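Local coordinates for protein translation elongation factor 1A (PDB 3WND) that binds cysteinyl-tRNA(Cys) in its GTP-bound form and probably acts as a translation elongation factor related to SelB and EF-Tu, at residues A193-D198 and T253-R258; G270-D275 and K343-K348; L302-G307 and E311-E316. All blocks are in the same frame, centred on the assembly; numbering follows the deposited sequence. Where two conformers were deposited one is given.

Interaction 1 of 3, residues A193-D198 and T253-R258; sequences ARIFID and TRVGMR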
loop_
_atom_site.group_PDB
_atom_site.type_symbol
_atom_site.label_atom_id
_atom_site.label_comp_id
_atom_site.label_asym_id
_atom_site.label_seq_id
_atom_site.Cartn_x
_atom_site.Cartn_y
_atom_site.Cartn_z
ATOM N N ALA A 193 -11.346 15.133 4.829
ATOM C CA ALA A 193 -9.969 14.762 4.607
ATOM C C ALA A 193 -9.399 13.753 5.596
ATOM O O ALA A 193 -9.613 13.838 6.836
ATOM C CB ALA A 193 -9.046 15.992 4.643
ATOM N N ARG A 194 -8.635 12.783 5.049
ATOM C CA ARG A 194 -7.794 11.933 5.899
ATOM C C ARG A 194 -6.452 11.819 5.233
ATOM O O ARG A 194 -6.422 11.622 3.979
ATOM C CB ARG A 194 -8.374 10.483 6.029
ATOM C CG ARG A 194 -9.798 10.470 6.514
ATOM C CD ARG A 194 -10.325 9.017 6.566
ATOM N NE ARG A 194 -9.721 8.221 7.631
ATOM C CZ ARG A 194 -9.454 6.890 7.523
ATOM N NH1 ARG A 194 -9.503 6.222 6.323
ATOM N NH2 ARG A 194 -9.009 6.207 8.591
ATOM N N ILE A 195 -5.388 11.900 6.025
ATOM C CA ILE A 195 -4.020 11.741 5.505
ATOM C C ILE A 195 -3.365 10.644 6.325
ATOM O O ILE A 195 -3.368 10.676 7.571
ATOM C CB ILE A 195 -3.228 13.087 5.628
ATOM C CG1 ILE A 195 -3.990 14.219 4.838
ATOM C CG2 ILE A 195 -1.767 12.889 5.053
ATOM C CD1 ILE A 195 -4.722 15.171 5.849
ATOM N N PHE A 196 -2.767 9.659 5.646
ATOM C CA PHE A 196 -2.003 8.590 6.366
ATOM C C PHE A 196 -0.531 8.954 6.313
ATOM O O PHE A 196 -0.041 9.361 5.307
ATOM C CB PHE A 196 -2.144 7.242 5.620
ATOM C CG PHE A 196 -3.454 6.512 5.847
ATOM C CD1 PHE A 196 -4.496 7.092 6.606
ATOM C CD2 PHE A 196 -3.629 5.255 5.286
ATOM C CE1 PHE A 196 -5.726 6.408 6.748
ATOM C CE2 PHE A 196 -4.857 4.590 5.454
ATOM C CZ PHE A 196 -5.867 5.167 6.158
ATOM N N ILE A 197 0.131 8.931 7.442
ATOM C CA ILE A 197 1.493 9.278 7.555
ATOM C C ILE A 197 2.433 8.096 7.454
ATOM O O ILE A 197 2.221 7.107 8.122
ATOM C CB ILE A 197 1.703 9.911 8.970
ATOM C CG1 ILE A 197 0.933 11.295 9.059
ATOM C CG2 ILE A 197 3.204 10.043 9.239
ATOM C CD1 ILE A 197 0.815 11.783 10.493
ATOM N N ASP A 198 3.425 8.159 6.545
ATOM C CA ASP A 198 4.316 7.001 6.450
ATOM C C ASP A 198 5.692 7.304 7.055
ATOM O O ASP A 198 6.460 6.355 7.381
ATOM C CB ASP A 198 4.462 6.438 4.992
ATOM C CG ASP A 198 4.656 7.474 3.969
ATOM O OD1 ASP A 198 5.716 8.110 3.929
ATOM O OD2 ASP A 198 3.773 7.613 3.133
ATOM N N THR A 253 -2.902 12.574 -3.400
ATOM C CA THR A 253 -1.679 13.418 -3.460
ATOM C C THR A 253 -0.685 12.891 -2.407
ATOM O O THR A 253 -1.005 12.776 -1.263
ATOM C CB THR A 253 -2.021 14.913 -3.186
ATOM O OG1 THR A 253 -2.962 15.360 -4.171
ATOM C CG2 THR A 253 -0.691 15.787 -3.302
ATOM N N ARG A 254 0.558 12.655 -2.833
ATOM C CA ARG A 254 1.636 12.380 -1.883
ATOM C C ARG A 254 2.179 13.755 -1.385
ATOM O O ARG A 254 2.387 14.693 -2.200
ATOM C CB ARG A 254 2.755 11.607 -2.637
ATOM C CG ARG A 254 3.879 11.323 -1.694
ATOM C CD ARG A 254 4.336 9.927 -1.733
ATOM N NE ARG A 254 5.285 9.943 -0.652
ATOM C CZ ARG A 254 5.064 9.297 0.466
ATOM N NH1 ARG A 254 5.936 9.365 1.442
ATOM N NH2 ARG A 254 3.999 8.434 0.527
ATOM N N VAL A 255 2.203 13.879 -0.062
ATOM C CA VAL A 255 2.460 15.164 0.560
ATOM C C VAL A 255 3.587 15.050 1.599
ATOM O O VAL A 255 3.943 13.977 2.157
ATOM C CB VAL A 255 1.198 15.759 1.345
ATOM C CG1 VAL A 255 0.085 16.075 0.404
ATOM C CG2 VAL A 255 0.831 14.728 2.482
ATOM N N GLY A 256 4.196 16.217 1.749
ATOM C CA GLY A 256 5.005 16.462 2.941
ATOM C C GLY A 256 4.295 17.608 3.658
ATOM O O GLY A 256 3.821 18.561 3.003
ATOM N N MET A 257 4.118 17.498 4.959
ATOM C CA MET A 257 3.418 18.572 5.678
ATOM C C MET A 257 4.186 19.019 6.903
ATOM O O MET A 257 4.644 18.183 7.765
ATOM C CB MET A 257 2.014 18.128 6.156
ATOM C CG MET A 257 1.111 17.692 4.972
ATOM S SD MET A 257 -0.469 17.103 5.664
ATOM C CE MET A 257 -1.499 17.365 4.198
ATOM N N ARG A 258 4.257 20.350 7.041
ATOM C CA ARG A 258 4.831 20.945 8.272
ATOM C C ARG A 258 3.687 21.067 9.224
ATOM O O ARG A 258 2.635 21.695 8.900
ATOM C CB ARG A 258 5.431 22.313 7.940
ATOM C CG ARG A 258 6.725 22.559 8.652
ATOM C CD ARG A 258 7.519 23.642 7.924
ATOM N NE ARG A 258 7.182 25.005 8.342
ATOM C CZ ARG A 258 6.663 25.961 7.547
ATOM N NH1 ARG A 258 6.364 25.759 6.225
ATOM N NH2 ARG A 258 6.419 27.147 8.083
#
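Ile195 meets Val255 and Met257 within a curled antiparallel sheet, on two strands that are not neighbours in it, strand 207-216 pairing with each; their touching parts run 94° apart. In the conformer given, one of two deposited, its branches divide the work. CG2 lies 4.1 Å from CG2 of Val255, the two side chains crossing at about a right angle. CG1 faces the CE methyl of Met257, the two side chains reaching toward each other tip to tip. Ile239 of strand 232-241 also touches both Val255 and Met257.

Further along, where the chain turns a corner, Asp198 points at the second strand and receives Arg254. Arg254 sets off from its strand pointing away from the 193-198 segment and bends back at chi2 (132°), bringing its guanidinium end-on to the carboxylate. NH1 donates to the syn lone pair of OD1 at 2.8 Å in a nearly straight bond, while NH2 reaches OD2 at 2.7 Å from the syn side, somewhat out of the carboxylate plane. The two flat groups are almost coplanar, 15° apart, and Leu211 touches both side chains.

The fold is consistent with the second-domain beta-barrel of SelB-type factors. Since Asp198 is buried, the two-nitrogen grip probably pays for placing a carboxylate there, and it fixes the rotation of both groups.

Interaction 2 of 3, residues G270-D275 and K343-K348; sequences GFIISD and KLAYSK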
loop_
_atom_site.group_PDB
_atom_site.type_symbol
_atom_site.label_atom_id
_atom_site.label_comp_id
_atom_site.label_asym_id
_atom_site.label_seq_id
_atom_site.Cartn_x
_atom_site.Cartn_y
_atom_site.Cartn_z
ATOM N N GLY A 270 1.637 5.246 10.375
ATOM C CA GLY A 270 0.395 4.653 10.809
ATOM C C GLY A 270 -0.551 5.679 11.448
ATOM O O GLY A 270 -1.763 5.443 11.536
ATOM N N PHE A 271 0.007 6.794 11.886
ATOM C CA PHE A 271 -0.824 7.854 12.438
ATOM C C PHE A 271 -1.619 8.470 11.324
ATOM O O PHE A 271 -1.216 8.411 10.128
ATOM C CB PHE A 271 0.116 8.923 13.099
ATOM C CG PHE A 271 0.540 8.542 14.521
ATOM C CD1 PHE A 271 0.809 7.214 14.867
ATOM C CD2 PHE A 271 0.688 9.534 15.488
ATOM C CE1 PHE A 271 1.228 6.891 16.198
ATOM C CE2 PHE A 271 1.096 9.196 16.777
ATOM C CZ PHE A 271 1.352 7.923 17.155
ATOM N N ILE A 272 -2.725 9.085 11.660
ATOM C CA ILE A 272 -3.645 9.633 10.682
ATOM C C ILE A 272 -3.963 11.079 11.058
ATOM O O ILE A 272 -4.221 11.402 12.250
ATOM C CB ILE A 272 -5.008 8.854 10.739
ATOM C CG1 ILE A 272 -4.763 7.359 10.327
ATOM C CG2 ILE A 272 -5.994 9.469 9.736
ATOM C CD1 ILE A 272 -5.999 6.479 10.590
ATOM N N ILE A 273 -3.968 11.937 10.054
ATOM C CA ILE A 273 -4.419 13.269 10.274
ATOM C C ILE A 273 -5.856 13.316 9.732
ATOM O O ILE A 273 -6.126 13.027 8.508
ATOM C CB ILE A 273 -3.571 14.343 9.496
ATOM C CG1 ILE A 273 -2.123 14.346 10.106
ATOM C CG2 ILE A 273 -4.252 15.721 9.551
ATOM C CD1 ILE A 273 -1.096 15.054 9.241
ATOM N N SER A 274 -6.789 13.731 10.578
ATOM C CA SER A 274 -8.173 13.818 10.235
ATOM C C SER A 274 -8.881 14.441 11.390
ATOM O O SER A 274 -8.321 14.549 12.510
ATOM C CB SER A 274 -8.826 12.487 9.838
ATOM O OG SER A 274 -9.259 11.807 10.921
ATOM N N ASP A 275 -10.148 14.780 11.169
ATOM C CA ASP A 275 -10.921 15.437 12.297
ATOM C C ASP A 275 -11.431 14.397 13.287
ATOM O O ASP A 275 -11.752 14.729 14.416
ATOM C CB ASP A 275 -12.081 16.212 11.704
ATOM C CG ASP A 275 -11.658 17.512 11.077
ATOM O OD1 ASP A 275 -10.542 18.001 11.345
ATOM O OD2 ASP A 275 -12.473 18.094 10.387
ATOM N N LYS A 343 -2.654 1.311 21.147
ATOM C CA LYS A 343 -3.787 2.015 20.606
ATOM C C LYS A 343 -3.557 2.246 19.116
ATOM O O LYS A 343 -2.544 2.839 18.708
ATOM C CB LYS A 343 -3.957 3.408 21.341
ATOM C CG LYS A 343 -4.763 3.373 22.626
ATOM C CD LYS A 343 -4.936 4.741 23.314
ATOM C CE LYS A 343 -3.634 5.462 23.668
ATOM N NZ LYS A 343 -3.945 6.603 24.596
ATOM N N LEU A 344 -4.526 1.817 18.293
ATOM C CA LEU A 344 -4.500 2.064 16.842
ATOM C C LEU A 344 -5.666 2.933 16.450
ATOM O O LEU A 344 -6.786 2.819 17.009
ATOM C CB LEU A 344 -4.454 0.730 16.072
ATOM C CG LEU A 344 -3.298 -0.245 16.333
ATOM C CD1 LEU A 344 -3.397 -1.400 15.333
ATOM C CD2 LEU A 344 -1.957 0.419 16.176
ATOM N N ALA A 345 -5.451 3.703 15.361
ATOM C CA ALA A 345 -6.485 4.598 14.755
ATOM C C ALA A 345 -7.022 4.063 13.459
ATOM O O ALA A 345 -6.247 3.577 12.645
ATOM C CB ALA A 345 -5.909 6.010 14.424
ATOM N N TYR A 346 -8.325 4.156 13.306
ATOM C CA TYR A 346 -8.914 3.681 12.041
ATOM C C TYR A 346 -10.348 4.205 11.927
ATOM O O TYR A 346 -10.941 4.699 12.936
ATOM C CB TYR A 346 -8.915 2.100 12.005
ATOM C CG TYR A 346 -9.605 1.452 13.143
ATOM C CD1 TYR A 346 -10.948 1.042 13.044
ATOM C CD2 TYR A 346 -8.930 1.279 14.362
ATOM C CE1 TYR A 346 -11.633 0.449 14.168
ATOM C CE2 TYR A 346 -9.576 0.737 15.473
ATOM C CZ TYR A 346 -10.906 0.304 15.366
ATOM O OH TYR A 346 -11.521 -0.229 16.461
ATOM N N SER A 347 -10.874 4.154 10.730
ATOM C CA SER A 347 -12.290 4.395 10.469
ATOM C C SER A 347 -12.847 3.045 9.921
ATOM O O SER A 347 -12.071 2.156 9.502
ATOM C CB SER A 347 -12.462 5.590 9.462
ATOM O OG SER A 347 -12.194 6.774 10.217
ATOM N N LYS A 348 -14.158 2.939 9.824
ATOM C CA LYS A 348 -14.777 1.636 9.484
ATOM C C LYS A 348 -14.490 1.261 8.030
ATOM O O LYS A 348 -14.576 0.082 7.690
ATOM C CB LYS A 348 -16.266 1.654 9.773
ATOM C CG LYS A 348 -16.453 1.729 11.255
ATOM C CD LYS A 348 -17.732 1.096 11.735
ATOM C CE LYS A 348 -17.600 1.009 13.246
ATOM N NZ LYS A 348 -18.061 -0.301 13.804
#
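Ile272 sends its CD1 methyl against Ala345, and the apolar part of the contact is this one approach: CD1 lies 3.9 Å from the CB methyl of Ala345. Both residues point toward each other's segment. The isoleucine gets its reach from a drawn-out gamma branch: CG1 sits anti to the carbonyl carbon, and CD1 continues away from the main chain with chi2 at 170°. The short alanine lets that methyl come right up to the backbone of the 343-348 segment.

The second kind of meeting is therefore between a methyl and a peptide group. CD1 lies 3.6 Å from the carbonyl O of Ala345, beside the C=O bond and roughly at right angles to it, and 4.3 Å from the N of Tyr346. This is van der Waals contact; the polar atom is satisfied elsewhere, for Gln309 NE2 donates to the same oxygen. Tyr346 leaves its backbone pointing away from the 270-275 segment; its hydroxyl is hydrogen-bonded to Thr280 OG1 and its ring packs edge-to-face with Phe352.

Polar links between the two segments run through a third residue. Glu277 receives Ser274 OG on OE2 and Ser347 OG on OE1, so one carboxylate ties together both sides of the contact.

Strand 272-274 lies between strands 194-203 and 224-228 in a curled sheet, and Arg194 and Phe196 from the former pack on Ile272. Strand 343-346 pairs instead with strand 278-280 in a small two-stranded sheet, and Phe228 from strand 224-228 leans on Ala345. The contact is consistent with a seam between the second and third domains, where the chain passes from one barrel to the other.

Interaction 3 of 3, residues L302-G307 and E311-E316; sequences LHLFVG and EPVRVE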
loop_
_atom_site.group_PDB
_atom_site.type_symbol
_atom_site.label_atom_id
_atom_site.label_comp_id
_atom_site.label_asym_id
_atom_site.label_seq_id
_atom_site.Cartn_x
_atom_site.Cartn_y
_atom_site.Cartn_z
ATOM N N LEU A 302 -1.941 -13.479 16.255
ATOM C CA LEU A 302 -1.982 -13.053 14.824
ATOM C C LEU A 302 -1.266 -11.711 14.748
ATOM O O LEU A 302 -0.887 -11.152 15.810
ATOM C CB LEU A 302 -3.407 -12.989 14.249
ATOM C CG LEU A 302 -4.143 -14.320 14.089
ATOM C CD1 LEU A 302 -5.623 -14.062 13.839
ATOM C CD2 LEU A 302 -3.549 -15.262 13.033
ATOM N N HIS A 303 -1.006 -11.226 13.538
ATOM C CA HIS A 303 -0.495 -9.893 13.378
ATOM C C HIS A 303 -1.525 -9.128 12.624
ATOM O O HIS A 303 -2.107 -9.631 11.643
ATOM C CB HIS A 303 0.818 -9.890 12.590
ATOM C CG HIS A 303 1.783 -8.901 13.090
ATOM N ND1 HIS A 303 2.450 -9.029 14.303
ATOM C CD2 HIS A 303 2.279 -7.727 12.469
ATOM C CE1 HIS A 303 3.221 -7.937 14.472
ATOM N NE2 HIS A 303 3.176 -7.182 13.319
ATOM N N LEU A 304 -1.837 -7.915 13.093
ATOM C CA LEU A 304 -2.908 -7.132 12.497
ATOM C C LEU A 304 -2.328 -5.919 11.754
ATOM O O LEU A 304 -1.434 -5.194 12.267
ATOM C CB LEU A 304 -3.874 -6.651 13.611
ATOM C CG LEU A 304 -5.055 -5.730 13.251
ATOM C CD1 LEU A 304 -6.182 -5.920 14.250
ATOM C CD2 LEU A 304 -4.596 -4.250 13.235
ATOM N N PHE A 305 -2.807 -5.716 10.548
ATOM C CA PHE A 305 -2.462 -4.506 9.770
ATOM C C PHE A 305 -3.729 -3.727 9.445
ATOM O O PHE A 305 -4.717 -4.273 8.986
ATOM C CB PHE A 305 -1.925 -4.980 8.400
ATOM C CG PHE A 305 -0.650 -5.761 8.501
ATOM C CD1 PHE A 305 0.573 -5.149 8.357
ATOM C CD2 PHE A 305 -0.701 -7.115 8.846
ATOM C CE1 PHE A 305 1.762 -5.905 8.552
ATOM C CE2 PHE A 305 0.476 -7.871 8.990
ATOM C CZ PHE A 305 1.682 -7.285 8.868
ATOM N N VAL A 306 -3.711 -2.415 9.738
ATOM C CA VAL A 306 -4.808 -1.551 9.346
ATOM C C VAL A 306 -4.160 -0.231 9.022
ATOM O O VAL A 306 -3.311 0.261 9.761
ATOM C CB VAL A 306 -5.949 -1.463 10.393
ATOM C CG1 VAL A 306 -5.453 -0.794 11.673
ATOM C CG2 VAL A 306 -7.195 -0.736 9.814
ATOM N N GLY A 307 -4.541 0.356 7.872
ATOM C CA GLY A 307 -3.836 1.552 7.420
ATOM C C GLY A 307 -2.331 1.242 7.303
ATOM O O GLY A 307 -1.945 0.224 6.676
ATOM N N GLU A 311 0.507 -4.523 14.273
ATOM C CA GLU A 311 0.821 -4.908 15.668
ATOM C C GLU A 311 0.349 -6.324 15.923
ATOM O O GLU A 311 -0.671 -6.767 15.301
ATOM C CB GLU A 311 0.054 -3.955 16.549
ATOM C CG GLU A 311 0.499 -2.460 16.409
ATOM C CD GLU A 311 2.007 -2.146 16.657
ATOM O OE1 GLU A 311 2.735 -2.961 17.263
ATOM O OE2 GLU A 311 2.530 -1.037 16.264
ATOM N N PRO A 312 0.997 -7.052 16.865
ATOM C CA PRO A 312 0.493 -8.353 17.350
ATOM C C PRO A 312 -0.878 -8.261 18.070
ATOM O O PRO A 312 -1.156 -7.302 18.819
ATOM C CB PRO A 312 1.600 -8.839 18.339
ATOM C CG PRO A 312 2.372 -7.672 18.723
ATOM C CD PRO A 312 2.137 -6.573 17.676
ATOM N N VAL A 313 -1.730 -9.255 17.829
ATOM C CA VAL A 313 -3.030 -9.346 18.500
ATOM C C VAL A 313 -3.286 -10.773 18.969
ATOM O O VAL A 313 -2.648 -11.743 18.474
ATOM C CB VAL A 313 -4.227 -8.833 17.649
ATOM C CG1 VAL A 313 -4.058 -7.365 17.357
ATOM C CG2 VAL A 313 -4.323 -9.612 16.351
ATOM N N ARG A 314 -4.203 -10.918 19.929
ATOM C CA ARG A 314 -4.650 -12.243 20.384
ATOM C C ARG A 314 -6.087 -12.479 20.031
ATOM O O ARG A 314 -6.892 -11.539 20.101
ATOM C CB ARG A 314 -4.406 -12.415 21.904
ATOM C CG ARG A 314 -4.836 -13.765 22.403
ATOM C CD ARG A 314 -4.463 -13.908 23.876
ATOM N NE ARG A 314 -3.102 -14.460 23.981
ATOM C CZ ARG A 314 -1.958 -13.761 23.892
ATOM N NH1 ARG A 314 -1.957 -12.421 23.741
ATOM N NH2 ARG A 314 -0.795 -14.408 23.982
ATOM N N VAL A 315 -6.442 -13.707 19.603
ATOM C CA VAL A 315 -7.837 -13.990 19.249
ATOM C C VAL A 315 -8.527 -14.361 20.571
ATOM O O VAL A 315 -8.136 -15.328 21.206
ATOM C CB VAL A 315 -7.937 -15.218 18.353
ATOM C CG1 VAL A 315 -9.416 -15.565 18.186
ATOM C CG2 VAL A 315 -7.253 -14.970 16.975
ATOM N N GLU A 316 -9.516 -13.549 20.991
ATOM C CA GLU A 316 -10.176 -13.759 22.249
ATOM C C GLU A 316 -11.429 -14.641 22.096
ATOM O O GLU A 316 -11.756 -15.408 22.969
ATOM C CB GLU A 316 -10.558 -12.393 22.830
ATOM C CG GLU A 316 -9.355 -11.499 23.146
ATOM C CD GLU A 316 -8.593 -11.910 24.397
ATOM O OE1 GLU A 316 -9.087 -12.705 25.179
ATOM O OE2 GLU A 316 -7.487 -11.372 24.603
#
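The carbonyl O of Leu302 accepts a hydrogen bond from Val313 N at 2.9 Å and a CA-H...O contact from Pro312. The amide of Val313 approaches from above the carbonyl plane, 38° out of it. Leu302 N returns a nearly straight bond to Val313 O, closing the ring of this hydrogen-bonded pair. Two residues on, Leu304 N donates to Glu311 O at 2.7 Å, and Glu311 N answers to Leu304 O. The pair between them, His303 with Pro312, is non-hydrogen-bonded, so the missing amide hydrogen of proline costs no bond to this partner strand.

These strands, 301-306 and 309-320, form a beta hairpin with a very short connection. The axes of segments 302-306 and 311-316 stand 123° apart, a strong twist for neighbours in the curled sheet, which is consistent with the third-domain barrel of a SelB-like factor.

The His303 ring leans over the Glu311-Pro312 peptide, turned there by a chi1 of -142°, well short of anti. Glu311 C lies over one face, 3.6 Å from CE1 and offset toward the rim, while Pro312 CD is also 3.6 Å from CE1. NE2 is hydrogen-bonded to a citric acid molecule, probably from the crystallisation liquor. Replacing the ring with an alanine here is likely to uncover the Glu311-Pro312 peptide and leave the citrate without its nitrogen partner.

Leu302, Leu304, Val313 and Glu311 lie on the other face; the three apolar ones pack together, while Glu311 OE2 pairs with Lys342 NZ. Val313 CG1 packs 3.8 Å from Leu304 CB, and Leu302 CD1 reaches Val315 CG2 at 3.6 Å. Leu338 of strand 333-340 touches Leu304, Val313 and Val315 alike.

In the fold
Interactions 1 and 2, with centres 12 Å apart, share a sheet: strands 194-203 and 272-274 are neighbours joined by probable hydrogen bonds, Ile195 N to Ile273 O (2.8 Å) and Ile197 O to Gly270 N (3.0 Å). Interaction 3 is nested within the chain loop that interaction 2 closes, and their centres are 16 Å apart. Here Leu344 CD1 packs on Leu304 CD2 at 3.7 Å, and segment 343-348 meets the hairpin through Leu344 and Tyr346, while Ala345 and Ser347 meet the sheet of interactions 1 and 2. Phe196 CE2 also meets Gly307 CA at 3.8 Å, linking interactions 1 and 3 directly. All three lie away from the GDP-binding residues.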